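Local coordinates for protein putative acetyltransferase (Nocardia farcinica, PDB 3D9W) that probably transfers acetyl groups to arylamines, at residues D19-R24 against K72-R77; P50-E55 against F267-P272; G80-N85 against A117-L122. All coordinates share one frame; numbering follows the deposited sequence.

Contact 1. Residues D19-R24 against K72-R77; sequences DAYLAR and KLVHSR
V74, next to L73 of helix 66-73, pushes its two methyl groups against one side of the helix carrying A20, Y21 and R24. With CG1 anti to the backbone N (chi1 176°), this methyl settles over the backbone of A20 and touches A20 CB at 3.8 Å and R24 CB at 3.9 Å. CG2, on the other branch, approaches the edge of the Y21 ring near its plane and meets CD1 at 4.0 Å. A branched, compact valine can serve both neighbours at once, and alanine at position 20 is small enough to let the two backbones come close. This is the tight part of the contact.

The R24 side is polar. The chain of R24 leaves the helix with CG anti to the backbone N, then bends at chi2 (-89°) to pass alongside V74. Its NE gives a hydrogen bond of 3.0 Å to L73 O, in the guanidinium plane and nearly in line with the carbonyl. An arginine suits a carbonyl at the end of a helix, where the dipole would probably add to the attraction. Water 1 closes a second path, 2.8 Å from R24 NH2 and 2.7 Å from L73 O. The loose, solvent-facing side is at H75, an exposed residue that merely brings CE1 against A20 CB.

Inward, Y21 lies on L88, F89 and A92 of helix 82-95 while its OH bonds to H45 ND1 of helix 35-48, and L73 also rests on L88. Helices 18-25 and 66-73 thus both pack against helix 82-95.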
ATOM      1  N   ASP A  19      -4.403 -12.705 -15.849  1.00 26.22           N
ATOM      2  CA  ASP A  19      -3.201 -13.506 -16.035  1.00 26.32           C
ATOM      3  C   ASP A  19      -1.903 -12.708 -16.039  1.00 24.31           C
ATOM      4  O   ASP A  19      -0.888 -13.161 -15.519  1.00 22.07           O
ATOM      5  CB  ASP A  19      -3.378 -14.343 -17.295  1.00 29.48           C
ATOM      6  CG  ASP A  19      -4.661 -15.167 -17.244  1.00 33.10           C
ATOM      7  OD1 ASP A  19      -4.695 -16.180 -16.501  1.00 31.51           O
ATOM      8  OD2 ASP A  19      -5.646 -14.775 -17.923  1.00 36.72           O
ATOM      9  N   ALA A  20      -1.926 -11.516 -16.610  1.00 22.54           N
ATOM     10  CA  ALA A  20      -0.726 -10.702 -16.596  1.00 22.51           C
ATOM     11  C   ALA A  20      -0.417 -10.421 -15.123  1.00 23.42           C
ATOM     12  O   ALA A  20       0.696 -10.637 -14.651  1.00 24.16           O
ATOM     13  CB  ALA A  20      -0.969  -9.398 -17.342  1.00 22.44           C
ATOM     14  N   TYR A  21      -1.430  -9.955 -14.400  1.00 22.55           N
ATOM     15  CA  TYR A  21      -1.299  -9.630 -12.988  1.00 22.68           C
ATOM     16  C   TYR A  21      -0.800 -10.790 -12.122  1.00 23.41           C
ATOM     17  O   TYR A  21       0.230 -10.672 -11.452  1.00 23.90           O
ATOM     18  CB  TYR A  21      -2.641  -9.130 -12.435  1.00 21.39           C
ATOM     19  CG  TYR A  21      -2.611  -8.853 -10.958  1.00 19.29           C
ATOM     20  CD1 TYR A  21      -1.944  -7.734 -10.445  1.00 18.79           C
ATOM     21  CD2 TYR A  21      -3.187  -9.747 -10.059  1.00 19.47           C
ATOM     22  CE1 TYR A  21      -1.852  -7.517  -9.059  1.00 15.71           C
ATOM     23  CE2 TYR A  21      -3.097  -9.543  -8.674  1.00 17.58           C
ATOM     24  CZ  TYR A  21      -2.432  -8.432  -8.185  1.00 15.33           C
ATOM     25  OH  TYR A  21      -2.352  -8.260  -6.828  1.00 12.92           O
ATOM     26  N   LEU A  22      -1.534 -11.897 -12.117  1.00 22.95           N
ATOM     27  CA  LEU A  22      -1.153 -13.052 -11.306  1.00 23.12           C
ATOM     28  C   LEU A  22       0.260 -13.533 -11.627  1.00 23.44           C
ATOM     29  O   LEU A  22       0.991 -14.007 -10.743  1.00 22.36           O
ATOM     30  CB  LEU A  22      -2.162 -14.189 -11.500  1.00 20.92           C
ATOM     31  CG  LEU A  22      -3.576 -13.835 -11.044  1.00 20.27           C
ATOM     32  CD1 LEU A  22      -4.493 -15.028 -11.251  1.00 19.92           C
ATOM     33  CD2 LEU A  22      -3.557 -13.417  -9.583  1.00 16.89           C
ATOM     34  N   ALA A  23       0.639 -13.391 -12.894  1.00 22.50           N
ATOM     35  CA  ALA A  23       1.961 -13.792 -13.347  1.00 22.50           C
ATOM     36  C   ALA A  23       2.991 -12.839 -12.776  1.00 22.32           C
ATOM     37  O   ALA A  23       4.061 -13.242 -12.337  1.00 22.80           O
ATOM     38  CB  ALA A  23       2.023 -13.765 -14.859  1.00 21.92           C
ATOM     39  N   ARG A  24       2.647 -11.563 -12.770  1.00 23.15           N
ATOM     40  CA  ARG A  24       3.547 -10.541 -12.276  1.00 24.38           C
ATOM     41  C   ARG A  24       3.859 -10.639 -10.783  1.00 24.85           C
ATOM     42  O   ARG A  24       4.977 -10.342 -10.374  1.00 25.16           O
ATOM     43  CB  ARG A  24       2.975  -9.161 -12.611  1.00 24.65           C
ATOM     44  CG  ARG A  24       3.953  -8.025 -12.442  1.00 24.26           C
ATOM     45  CD  ARG A  24       3.910  -7.468 -11.042  1.00 22.71           C
ATOM     46  NE  ARG A  24       4.902  -6.414 -10.857  1.00 22.30           N
ATOM     47  CZ  ARG A  24       6.158  -6.630 -10.487  1.00 21.36           C
ATOM     48  NH1 ARG A  24       6.586  -7.864 -10.257  1.00 20.43           N
ATOM     49  NH2 ARG A  24       6.981  -5.604 -10.344  1.00 22.25           N
ATOM     50  N   LYS A  72       1.744   0.358 -15.711  1.00 26.29           N
ATOM     51  CA  LYS A  72       2.745   0.836 -14.766  1.00 24.68           C
ATOM     52  C   LYS A  72       3.204  -0.236 -13.769  1.00 25.26           C
ATOM     53  O   LYS A  72       4.401  -0.510 -13.639  1.00 25.60           O
ATOM     54  CB  LYS A  72       2.167   2.028 -14.009  1.00 21.85           C
ATOM     55  CG  LYS A  72       3.122   2.734 -13.076  1.00 20.39           C
ATOM     56  CD  LYS A  72       2.402   3.877 -12.384  1.00 18.40           C
ATOM     57  CE  LYS A  72       3.323   4.752 -11.565  1.00 15.54           C
ATOM     58  NZ  LYS A  72       2.553   5.887 -10.997  1.00 14.66           N
ATOM     59  N   LEU A  73       2.242  -0.852 -13.082  1.00 24.53           N
ATOM     60  CA  LEU A  73       2.540  -1.864 -12.069  1.00 23.11           C
ATOM     61  C   LEU A  73       2.714  -3.302 -12.535  1.00 23.84           C
ATOM     62  O   LEU A  73       3.350  -4.097 -11.841  1.00 23.99           O
ATOM     63  CB  LEU A  73       1.466  -1.825 -10.983  1.00 21.07           C
ATOM     64  CG  LEU A  73       1.154  -0.441 -10.423  1.00 19.03           C
ATOM     65  CD1 LEU A  73       0.303  -0.591  -9.186  1.00 17.85           C
ATOM     66  CD2 LEU A  73       2.438   0.287 -10.096  1.00 18.19           C
ATOM     67  N   VAL A  74       2.152  -3.645 -13.692  1.00 24.17           N
ATOM     68  CA  VAL A  74       2.261  -5.010 -14.205  1.00 23.28           C
ATOM     69  C   VAL A  74       3.178  -5.127 -15.417  1.00 23.05           C
ATOM     70  O   VAL A  74       3.810  -6.163 -15.613  1.00 23.71           O
ATOM     71  CB  VAL A  74       0.862  -5.595 -14.584  1.00 23.78           C
ATOM     72  CG1 VAL A  74       1.019  -6.975 -15.216  1.00 20.37           C
ATOM     73  CG2 VAL A  74      -0.023  -5.688 -13.346  1.00 21.17           C
ATOM     74  N   HIS A  75       3.269  -4.076 -16.224  1.00 22.57           N
ATOM     75  CA  HIS A  75       4.107  -4.138 -17.420  1.00 23.15           C
ATOM     76  C   HIS A  75       5.324  -3.235 -17.429  1.00 22.33           C
ATOM     77  O   HIS A  75       5.945  -3.054 -18.473  1.00 23.64           O
ATOM     78  CB  HIS A  75       3.269  -3.832 -18.656  1.00 24.17           C
ATOM     79  CG  HIS A  75       2.077  -4.710 -18.792  1.00 25.53           C
ATOM     80  ND1 HIS A  75       2.179  -6.077 -18.927  1.00 26.23           N
ATOM     81  CD2 HIS A  75       0.754  -4.429 -18.759  1.00 26.69           C
ATOM     82  CE1 HIS A  75       0.966  -6.602 -18.969  1.00 27.71           C
ATOM     83  NE2 HIS A  75       0.085  -5.623 -18.869  1.00 27.41           N
ATOM     84  N   SER A  76       5.661  -2.658 -16.285  1.00 21.61           N
ATOM     85  CA  SER A  76       6.822  -1.785 -16.204  1.00 22.48           C
ATOM     86  C   SER A  76       7.487  -1.962 -14.865  1.00 23.16           C
ATOM     87  O   SER A  76       6.914  -2.552 -13.949  1.00 24.16           O
ATOM     88  CB  SER A  76       6.425  -0.315 -16.369  1.00 21.47           C
ATOM     89  OG  SER A  76       5.931  -0.061 -17.673  1.00 25.42           O
ATOM     90  N   ARG A  77       8.704  -1.450 -14.754  1.00 23.84           N
ATOM     91  CA  ARG A  77       9.443  -1.530 -13.510  1.00 23.39           C
ATOM     92  C   ARG A  77       9.144  -0.261 -12.767  1.00 22.83           C
ATOM     93  O   ARG A  77       9.974   0.629 -12.666  1.00 22.30           O
ATOM     94  CB  ARG A  77      10.934  -1.645 -13.785  1.00 27.02           C
ATOM     95  CG  ARG A  77      11.299  -2.925 -14.513  1.00 29.27           C
ATOM     96  CD  ARG A  77      12.107  -3.803 -13.615  1.00 31.20           C
ATOM     97  NE  ARG A  77      13.378  -3.161 -13.311  1.00 33.59           N
ATOM     98  CZ  ARG A  77      14.171  -3.512 -12.307  1.00 34.86           C
ATOM     99  NH1 ARG A  77      13.831  -4.508 -11.488  1.00 35.14           N
ATOM    100  NH2 ARG A  77      15.313  -2.868 -12.128  1.00 37.39           N
TER
HETATM  101  O   HOH W   1       5.806  -3.284 -11.265  1.00 38.71           O

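Contact 2. Residues P50-E55 against F267-P272; sequences PFENLE and FDIELP
The loop joining helices 259-265 and 273-280 lies here against the approach to helix 54-57, with P50, E52 and L54 facing F267, I269 and L271. No hydrogen bond crosses between the two segments; the joint is mainly one of aliphatic groups, with P50 also resting on F267 O through CB and CG of its pyrrolidine edge.

The I269 side chain holds the middle. Its CG1 stands 4.0 Å from P50 CB, its CD1 reaches E52 CB at 3.7 Å, and its CG2 meets L54 CD1 at 4.0 Å, a spread of contacts that a beta-branched residue makes with ease. At the far end from P50, L54 CD1 comes up against both methyls of L271, the two side chains crossing obliquely.

E52 is the unusual member, a buried acid whose methylene groups flank I269. CG takes the crowded position between backbone N and carbonyl carbon (chi1 53°), and a bend at chi2 brings the carboxylate alongside the isoleucine. OE2 has a salt bridge to R78 NE and a hydrogen bond from G79 N; OE1 receives a weak bond from L54 N (3.2 Å), in the first turn of the helix. D268 pairs with R226 and R77.

Such a seam, aliphatic at its centre with acid-arginine pairs beside it, is consistent with the arylamine N-acetyltransferase fold, in which a C-terminal alpha/beta lid packs on the N-terminal helical domain.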
ATOM      1  N   PRO A  50       6.647  -2.645  -6.040  1.00 18.05           N
ATOM      2  CA  PRO A  50       7.368  -1.571  -5.350  1.00 18.35           C
ATOM      3  C   PRO A  50       6.421  -0.445  -4.900  1.00 18.56           C
ATOM      4  O   PRO A  50       5.299  -0.323  -5.388  1.00 19.12           O
ATOM      5  CB  PRO A  50       8.360  -1.081  -6.412  1.00 18.17           C
ATOM      6  CG  PRO A  50       8.586  -2.259  -7.254  1.00 17.23           C
ATOM      7  CD  PRO A  50       7.190  -2.822  -7.395  1.00 17.82           C
ATOM      8  N   PHE A  51       6.878   0.374  -3.965  1.00 18.00           N
ATOM      9  CA  PHE A  51       6.083   1.494  -3.491  1.00 18.16           C
ATOM     10  C   PHE A  51       6.790   2.789  -3.895  1.00 19.05           C
ATOM     11  O   PHE A  51       7.991   2.935  -3.686  1.00 19.07           O
ATOM     12  CB  PHE A  51       5.932   1.426  -1.981  1.00 17.67           C
ATOM     13  CG  PHE A  51       5.153   2.559  -1.404  1.00 19.22           C
ATOM     14  CD1 PHE A  51       5.732   3.818  -1.254  1.00 20.03           C
ATOM     15  CD2 PHE A  51       3.841   2.372  -0.999  1.00 18.94           C
ATOM     16  CE1 PHE A  51       5.016   4.871  -0.705  1.00 20.60           C
ATOM     17  CE2 PHE A  51       3.113   3.417  -0.448  1.00 19.94           C
ATOM     18  CZ  PHE A  51       3.703   4.671  -0.300  1.00 20.74           C
ATOM     19  N   GLU A  52       6.053   3.731  -4.472  1.00 19.54           N
ATOM     20  CA  GLU A  52       6.676   4.973  -4.900  1.00 21.02           C
ATOM     21  C   GLU A  52       5.687   6.087  -5.184  1.00 21.44           C
ATOM     22  O   GLU A  52       4.526   5.833  -5.495  1.00 21.14           O
ATOM     23  CB  GLU A  52       7.490   4.724  -6.158  1.00 21.23           C
ATOM     24  CG  GLU A  52       6.675   4.056  -7.225  1.00 22.95           C
ATOM     25  CD  GLU A  52       6.984   4.590  -8.581  1.00 23.10           C
ATOM     26  OE1 GLU A  52       6.864   5.816  -8.749  1.00 25.17           O
ATOM     27  OE2 GLU A  52       7.341   3.794  -9.474  1.00 24.22           O
ATOM     28  N   ASN A  53       6.182   7.318  -5.095  1.00 21.58           N
ATOM     29  CA  ASN A  53       5.392   8.518  -5.339  1.00 23.64           C
ATOM     30  C   ASN A  53       6.097   9.333  -6.409  1.00 25.47           C
ATOM     31  O   ASN A  53       5.889  10.540  -6.520  1.00 26.90           O
ATOM     32  CB  ASN A  53       5.283   9.349  -4.053  1.00 22.73           C
ATOM     33  CG  ASN A  53       6.641   9.836  -3.547  1.00 23.40           C
ATOM     34  OD1 ASN A  53       7.658   9.162  -3.734  1.00 25.07           O
ATOM     35  ND2 ASN A  53       6.661  10.996  -2.891  1.00 20.19           N
ATOM     36  N   LEU A  54       6.922   8.667  -7.208  1.00 26.81           N
ATOM     37  CA  LEU A  54       7.690   9.352  -8.236  1.00 28.07           C
ATOM     38  C   LEU A  54       6.917  10.220  -9.238  1.00 29.45           C
ATOM     39  O   LEU A  54       7.360  11.328  -9.555  1.00 30.94           O
ATOM     40  CB  LEU A  54       8.584   8.352  -8.975  1.00 27.92           C
ATOM     41  CG  LEU A  54       9.795   7.872  -8.169  1.00 27.43           C
ATOM     42  CD1 LEU A  54      10.718   7.075  -9.061  1.00 27.87           C
ATOM     43  CD2 LEU A  54      10.539   9.064  -7.602  1.00 27.27           C
ATOM     44  N   GLU A  55       5.777   9.751  -9.739  1.00 29.09           N
ATOM     45  CA  GLU A  55       5.019  10.562 -10.689  1.00 28.59           C
ATOM     46  C   GLU A  55       4.694  11.907 -10.081  1.00 28.08           C
ATOM     47  O   GLU A  55       4.886  12.942 -10.715  1.00 27.57           O
ATOM     48  CB  GLU A  55       3.723   9.870 -11.097  1.00 29.49           C
ATOM     49  CG  GLU A  55       3.948   8.675 -11.985  1.00 30.62           C
ATOM     50  CD  GLU A  55       4.958   8.969 -13.077  1.00 32.39           C
ATOM     51  OE1 GLU A  55       4.633   9.750 -14.008  1.00 32.86           O
ATOM     52  OE2 GLU A  55       6.085   8.427 -12.987  1.00 31.26           O
ATOM     53  N   PHE A 267      14.778  -1.054  -5.314  1.00 22.26           N
ATOM     54  CA  PHE A 267      13.367  -0.757  -5.425  1.00 21.92           C
ATOM     55  C   PHE A 267      12.732  -1.212  -6.718  1.00 21.83           C
ATOM     56  O   PHE A 267      11.553  -0.965  -6.962  1.00 22.73           O
ATOM     57  CB  PHE A 267      13.179   0.743  -5.204  1.00 22.20           C
ATOM     58  CG  PHE A 267      13.551   1.185  -3.818  1.00 20.09           C
ATOM     59  CD1 PHE A 267      12.716   0.899  -2.735  1.00 19.92           C
ATOM     60  CD2 PHE A 267      14.755   1.828  -3.579  1.00 19.30           C
ATOM     61  CE1 PHE A 267      13.076   1.245  -1.434  1.00 18.21           C
ATOM     62  CE2 PHE A 267      15.130   2.180  -2.277  1.00 19.15           C
ATOM     63  CZ  PHE A 267      14.286   1.887  -1.205  1.00 18.66           C
ATOM     64  N   ASP A 268      13.526  -1.883  -7.542  1.00 21.16           N
ATOM     65  CA  ASP A 268      13.065  -2.416  -8.811  1.00 20.48           C
ATOM     66  C   ASP A 268      12.227  -1.428  -9.583  1.00 19.64           C
ATOM     67  O   ASP A 268      11.182  -1.765 -10.133  1.00 19.25           O
ATOM     68  CB  ASP A 268      12.298  -3.697  -8.557  1.00 19.33           C
ATOM     69  CG  ASP A 268      13.126  -4.702  -7.818  1.00 20.39           C
ATOM     70  OD1 ASP A 268      14.242  -4.990  -8.304  1.00 21.23           O
ATOM     71  OD2 ASP A 268      12.678  -5.186  -6.756  1.00 18.19           O
ATOM     72  N   ILE A 269      12.715  -0.199  -9.600  1.00 19.41           N
ATOM     73  CA  ILE A 269      12.078   0.892 -10.294  1.00 20.96           C
ATOM     74  C   ILE A 269      13.047   1.336 -11.383  1.00 22.76           C
ATOM     75  O   ILE A 269      14.229   1.533 -11.117  1.00 23.52           O
ATOM     76  CB  ILE A 269      11.788   2.043  -9.316  1.00 21.07           C
ATOM     77  CG1 ILE A 269      10.689   1.603  -8.351  1.00 18.93           C
ATOM     78  CG2 ILE A 269      11.420   3.319 -10.072  1.00 22.12           C
ATOM     79  CD1 ILE A 269      10.332   2.625  -7.311  1.00 19.98           C
ATOM     80  N   GLU A 270      12.536   1.467 -12.606  1.00 24.81           N
ATOM     81  CA  GLU A 270      13.323   1.881 -13.772  1.00 26.89           C
ATOM     82  C   GLU A 270      12.707   3.149 -14.373  1.00 26.99           C
ATOM     83  O   GLU A 270      11.517   3.181 -14.688  1.00 26.44           O
ATOM     84  CB  GLU A 270      13.324   0.762 -14.821  1.00 29.56           C
ATOM     85  CG  GLU A 270      14.588   0.669 -15.654  1.00 31.92           C
ATOM     86  CD  GLU A 270      15.094  -0.764 -15.769  1.00 33.68           C
ATOM     87  OE1 GLU A 270      15.085  -1.494 -14.743  1.00 32.90           O
ATOM     88  OE2 GLU A 270      15.513  -1.154 -16.882  1.00 34.58           O
ATOM     89  N   LEU A 271      13.522   4.183 -14.538  1.00 27.65           N
ATOM     90  CA  LEU A 271      13.051   5.447 -15.076  1.00 28.03           C
ATOM     91  C   LEU A 271      13.883   5.905 -16.254  1.00 30.34           C
ATOM     92  O   LEU A 271      15.049   5.550 -16.379  1.00 31.51           O
ATOM     93  CB  LEU A 271      13.148   6.531 -14.020  1.00 27.70           C
ATOM     94  CG  LEU A 271      12.585   6.296 -12.636  1.00 29.20           C
ATOM     95  CD1 LEU A 271      12.785   7.553 -11.778  1.00 28.62           C
ATOM     96  CD2 LEU A 271      11.112   5.943 -12.755  1.00 29.80           C
ATOM     97  N   PRO A 272      13.294   6.716 -17.137  1.00 32.03           N
ATOM     98  CA  PRO A 272      14.081   7.187 -18.279  1.00 32.79           C
ATOM     99  C   PRO A 272      15.133   8.141 -17.709  1.00 34.08           C
ATOM    100  O   PRO A 272      15.026   8.590 -16.561  1.00 34.29           O
ATOM    101  CB  PRO A 272      13.053   7.926 -19.131  1.00 33.73           C
ATOM    102  CG  PRO A 272      11.751   7.240 -18.793  1.00 33.26           C
ATOM    103  CD  PRO A 272      11.869   7.051 -17.294  1.00 32.98           C
TER

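Contact 3. Residues G80-N85 against A117-L122; sequences GYCYEN and ATHALL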
ATOM      1  N   GLY A  80       3.659   2.028  -7.123  1.00 26.04           N
ATOM      2  CA  GLY A  80       2.649   3.038  -6.866  1.00 25.89           C
ATOM      3  C   GLY A  80       2.413   3.111  -5.373  1.00 26.00           C
ATOM      4  O   GLY A  80       3.035   2.366  -4.623  1.00 26.25           O
ATOM      5  N   TYR A  81       1.549   4.011  -4.919  1.00 26.03           N
ATOM      6  CA  TYR A  81       1.282   4.075  -3.493  1.00 27.06           C
ATOM      7  C   TYR A  81      -0.053   3.410  -3.160  1.00 27.24           C
ATOM      8  O   TYR A  81      -0.602   2.686  -3.988  1.00 26.95           O
ATOM      9  CB  TYR A  81       1.363   5.521  -2.964  1.00 27.26           C
ATOM     10  CG  TYR A  81       0.638   6.569  -3.755  1.00 28.17           C
ATOM     11  CD1 TYR A  81      -0.703   6.410  -4.090  1.00 29.43           C
ATOM     12  CD2 TYR A  81       1.283   7.752  -4.126  1.00 29.41           C
ATOM     13  CE1 TYR A  81      -1.388   7.398  -4.772  1.00 31.27           C
ATOM     14  CE2 TYR A  81       0.611   8.753  -4.806  1.00 29.85           C
ATOM     15  CZ  TYR A  81      -0.725   8.570  -5.127  1.00 32.10           C
ATOM     16  OH  TYR A  81      -1.411   9.566  -5.793  1.00 34.87           O
ATOM     17  N   CYS A  82      -0.569   3.648  -1.959  1.00 27.76           N
ATOM     18  CA  CYS A  82      -1.810   3.020  -1.515  1.00 27.98           C
ATOM     19  C   CYS A  82      -2.950   2.878  -2.532  1.00 26.60           C
ATOM     20  O   CYS A  82      -3.364   1.766  -2.850  1.00 25.98           O
ATOM     21  CB  CYS A  82      -2.327   3.725  -0.261  1.00 31.45           C
ATOM     22  SG  CYS A  82      -2.921   5.424  -0.506  1.00 37.65           S
ATOM     23  N   TYR A  83      -3.462   3.991  -3.042  1.00 25.54           N
ATOM     24  CA  TYR A  83      -4.566   3.941  -3.999  1.00 24.14           C
ATOM     25  C   TYR A  83      -4.260   3.117  -5.251  1.00 23.04           C
ATOM     26  O   TYR A  83      -5.061   2.291  -5.675  1.00 22.35           O
ATOM     27  CB  TYR A  83      -4.972   5.360  -4.401  1.00 25.05           C
ATOM     28  CG  TYR A  83      -5.583   6.183  -3.279  1.00 24.98           C
ATOM     29  CD1 TYR A  83      -6.842   5.876  -2.771  1.00 25.57           C
ATOM     30  CD2 TYR A  83      -4.900   7.269  -2.730  1.00 25.33           C
ATOM     31  CE1 TYR A  83      -7.409   6.627  -1.744  1.00 26.13           C
ATOM     32  CE2 TYR A  83      -5.455   8.027  -1.703  1.00 25.91           C
ATOM     33  CZ  TYR A  83      -6.712   7.698  -1.217  1.00 26.60           C
ATOM     34  OH  TYR A  83      -7.278   8.439  -0.212  1.00 26.52           O
ATOM     35  N   GLU A  84      -3.103   3.353  -5.846  1.00 21.96           N
ATOM     36  CA  GLU A  84      -2.716   2.625  -7.042  1.00 22.48           C
ATOM     37  C   GLU A  84      -2.694   1.135  -6.737  1.00 21.98           C
ATOM     38  O   GLU A  84      -3.255   0.324  -7.470  1.00 21.66           O
ATOM     39  CB  GLU A  84      -1.333   3.088  -7.505  1.00 22.39           C
ATOM     40  CG  GLU A  84      -1.276   4.539  -7.953  1.00 22.80           C
ATOM     41  CD  GLU A  84       0.144   5.060  -8.087  1.00 24.48           C
ATOM     42  OE1 GLU A  84       0.802   5.264  -7.048  1.00 25.08           O
ATOM     43  OE2 GLU A  84       0.608   5.265  -9.228  1.00 26.22           O
ATOM     44  N   ASN A  85      -2.045   0.784  -5.636  1.00 22.50           N
ATOM     45  CA  ASN A  85      -1.935  -0.603  -5.219  1.00 21.71           C
ATOM     46  C   ASN A  85      -3.269  -1.246  -4.873  1.00 22.43           C
ATOM     47  O   ASN A  85      -3.578  -2.335  -5.349  1.00 23.95           O
ATOM     48  CB  ASN A  85      -0.993  -0.714  -4.025  1.00 20.49           C
ATOM     49  CG  ASN A  85       0.396  -1.140  -4.424  1.00 20.86           C
ATOM     50  OD1 ASN A  85       0.580  -2.189  -5.025  1.00 21.46           O
ATOM     51  ND2 ASN A  85       1.382  -0.334  -4.086  1.00 21.04           N
ATOM     52  N   ALA A 117      -7.924  11.177   5.896  1.00 25.94           N
ATOM     53  CA  ALA A 117      -8.306   9.782   5.694  1.00 25.80           C
ATOM     54  C   ALA A 117      -8.043   9.540   4.207  1.00 25.07           C
ATOM     55  O   ALA A 117      -8.935   9.697   3.368  1.00 26.46           O
ATOM     56  CB  ALA A 117      -9.779   9.566   6.022  1.00 24.76           C
ATOM     57  N   THR A 118      -6.805   9.171   3.889  1.00 22.42           N
ATOM     58  CA  THR A 118      -6.412   8.951   2.508  1.00 20.89           C
ATOM     59  C   THR A 118      -5.614   7.672   2.301  1.00 21.15           C
ATOM     60  O   THR A 118      -4.812   7.570   1.369  1.00 21.13           O
ATOM     61  CB  THR A 118      -5.592  10.147   2.005  1.00 20.77           C
ATOM     62  OG1 THR A 118      -4.353  10.211   2.715  1.00 18.90           O
ATOM     63  CG2 THR A 118      -6.352  11.445   2.240  1.00 19.05           C
ATOM     64  N   HIS A 119      -5.832   6.692   3.172  1.00 20.69           N
ATOM     65  CA  HIS A 119      -5.122   5.426   3.055  1.00 20.41           C
ATOM     66  C   HIS A 119      -6.058   4.260   2.711  1.00 21.68           C
ATOM     67  O   HIS A 119      -6.773   3.742   3.570  1.00 22.20           O
ATOM     68  CB  HIS A 119      -4.371   5.111   4.340  1.00 17.10           C
ATOM     69  CG  HIS A 119      -3.625   3.824   4.270  1.00 17.62           C
ATOM     70  ND1 HIS A 119      -2.620   3.605   3.353  1.00 17.06           N
ATOM     71  CD2 HIS A 119      -3.798   2.658   4.933  1.00 18.19           C
ATOM     72  CE1 HIS A 119      -2.208   2.354   3.452  1.00 18.63           C
ATOM     73  NE2 HIS A 119      -2.907   1.759   4.402  1.00 19.02           N
ATOM     74  N   ALA A 120      -6.020   3.843   1.448  1.00 20.79           N
ATOM     75  CA  ALA A 120      -6.868   2.771   0.956  1.00 20.73           C
ATOM     76  C   ALA A 120      -6.731   1.449   1.701  1.00 20.91           C
ATOM     77  O   ALA A 120      -5.626   0.936   1.898  1.00 22.66           O
ATOM     78  CB  ALA A 120      -6.606   2.562  -0.523  1.00 21.73           C
ATOM     79  N   LEU A 121      -7.866   0.902   2.117  1.00 19.96           N
ATOM     80  CA  LEU A 121      -7.899  -0.373   2.822  1.00 20.18           C
ATOM     81  C   LEU A 121      -8.999  -1.207   2.207  1.00 19.91           C
ATOM     82  O   LEU A 121      -9.969  -0.666   1.684  1.00 20.92           O
ATOM     83  CB  LEU A 121      -8.180  -0.174   4.317  1.00 18.27           C
ATOM     84  CG  LEU A 121      -7.057   0.422   5.181  1.00 19.38           C
ATOM     85  CD1 LEU A 121      -7.571   0.662   6.606  1.00 14.52           C
ATOM     86  CD2 LEU A 121      -5.833  -0.511   5.187  1.00 16.54           C
ATOM     87  N   LEU A 122      -8.847  -2.524   2.258  1.00 19.03           N
ATOM     88  CA  LEU A 122      -9.848  -3.413   1.696  1.00 18.63           C
ATOM     89  C   LEU A 122     -10.400  -4.410   2.721  1.00 19.47           C
ATOM     90  O   LEU A 122      -9.645  -5.137   3.369  1.00 17.09           O
ATOM     91  CB  LEU A 122      -9.265  -4.166   0.498  1.00 17.18           C
ATOM     92  CG  LEU A 122      -8.755  -3.329  -0.677  1.00 17.74           C
ATOM     93  CD1 LEU A 122      -8.073  -4.213  -1.717  1.00 15.06           C
ATOM     94  CD2 LEU A 122      -9.922  -2.580  -1.303  1.00 16.28           C
TER
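C82 holds SG between its backbone N and carbonyl carbon (chi1 68°), which turns the sulphur toward T118 O and leaves CB facing the imidazole of H119; H119 holds CG anti to the backbone N (chi1 -180°), which brings its ring to the start of the helix. With D136, whose OD1 is hydrogen-bonded to H119 NE2, the two match the Cys-His-Asp catalytic triad of arylamine N-acetyltransferases, a family related to the papain-like peptidases. As in those enzymes, the cysteine stands in the first turn of a helix and the histidine on a facing sheet strand.

Y81 occupies the N-cap position of helix 82-95, and its O accepts the backbone bond from N85 N at 2.9 Å. The step into the helix leaves C82 pointing at strand 117-125. C82 CB approaches H119 ND1 at 3.6 Å, and SG lies 3.4 Å from T118 O. The CB bond of H119 starts away from the helix, but the ring end returns toward it; the rings of F139, edge-to-face, and Y191 pack on the imidazole.

T118 and H119 both oppose G105 on strand 99-107 in a classic beta bulge, which alters the usual alternation of side chains where the histidine sits. Beside the sulphur, the Y83 side chain slants across to the strand, its CE2 and CZ near T118 O and its hydroxyl end beside T118. F203 of helix 200-212 meets this ring edge-to-face. A120 suits the middle of the interface because a lone methyl lets helix and strand close up: its CB touches Y83 CD1 at 4.0 Å. Sulphur and imidazole keep an oblique relation, C82 SG standing 5.3 Å from the centroid of the H119 ring, 64° from the ring normal.

In the fold
The three contacts form a triangle, their centres about 14 Å (contacts 1 and 2), 16 Å (2 and 3) and 18 Å (1 and 3) apart. Contact 3, about 5 Å from the centre of the chain, holds the probable catalytic site; the other two lie farther out. Salt bridges join them: R77 NE of contact 1 meets E270 OE1 of contact 2 at 2.8 Å, and K72 NZ of contact 1 meets E84 OE2 of contact 3 at 2.7 Å. Contact 2 reaches the site by packing, F51 CE2 lying 3.6 Å from Y81 CA, one residue before the probable nucleophile. The short connection from R77 to G80 runs from contact 1 to contact 3, and its R78 pairs with E52 and E55 of contact 2.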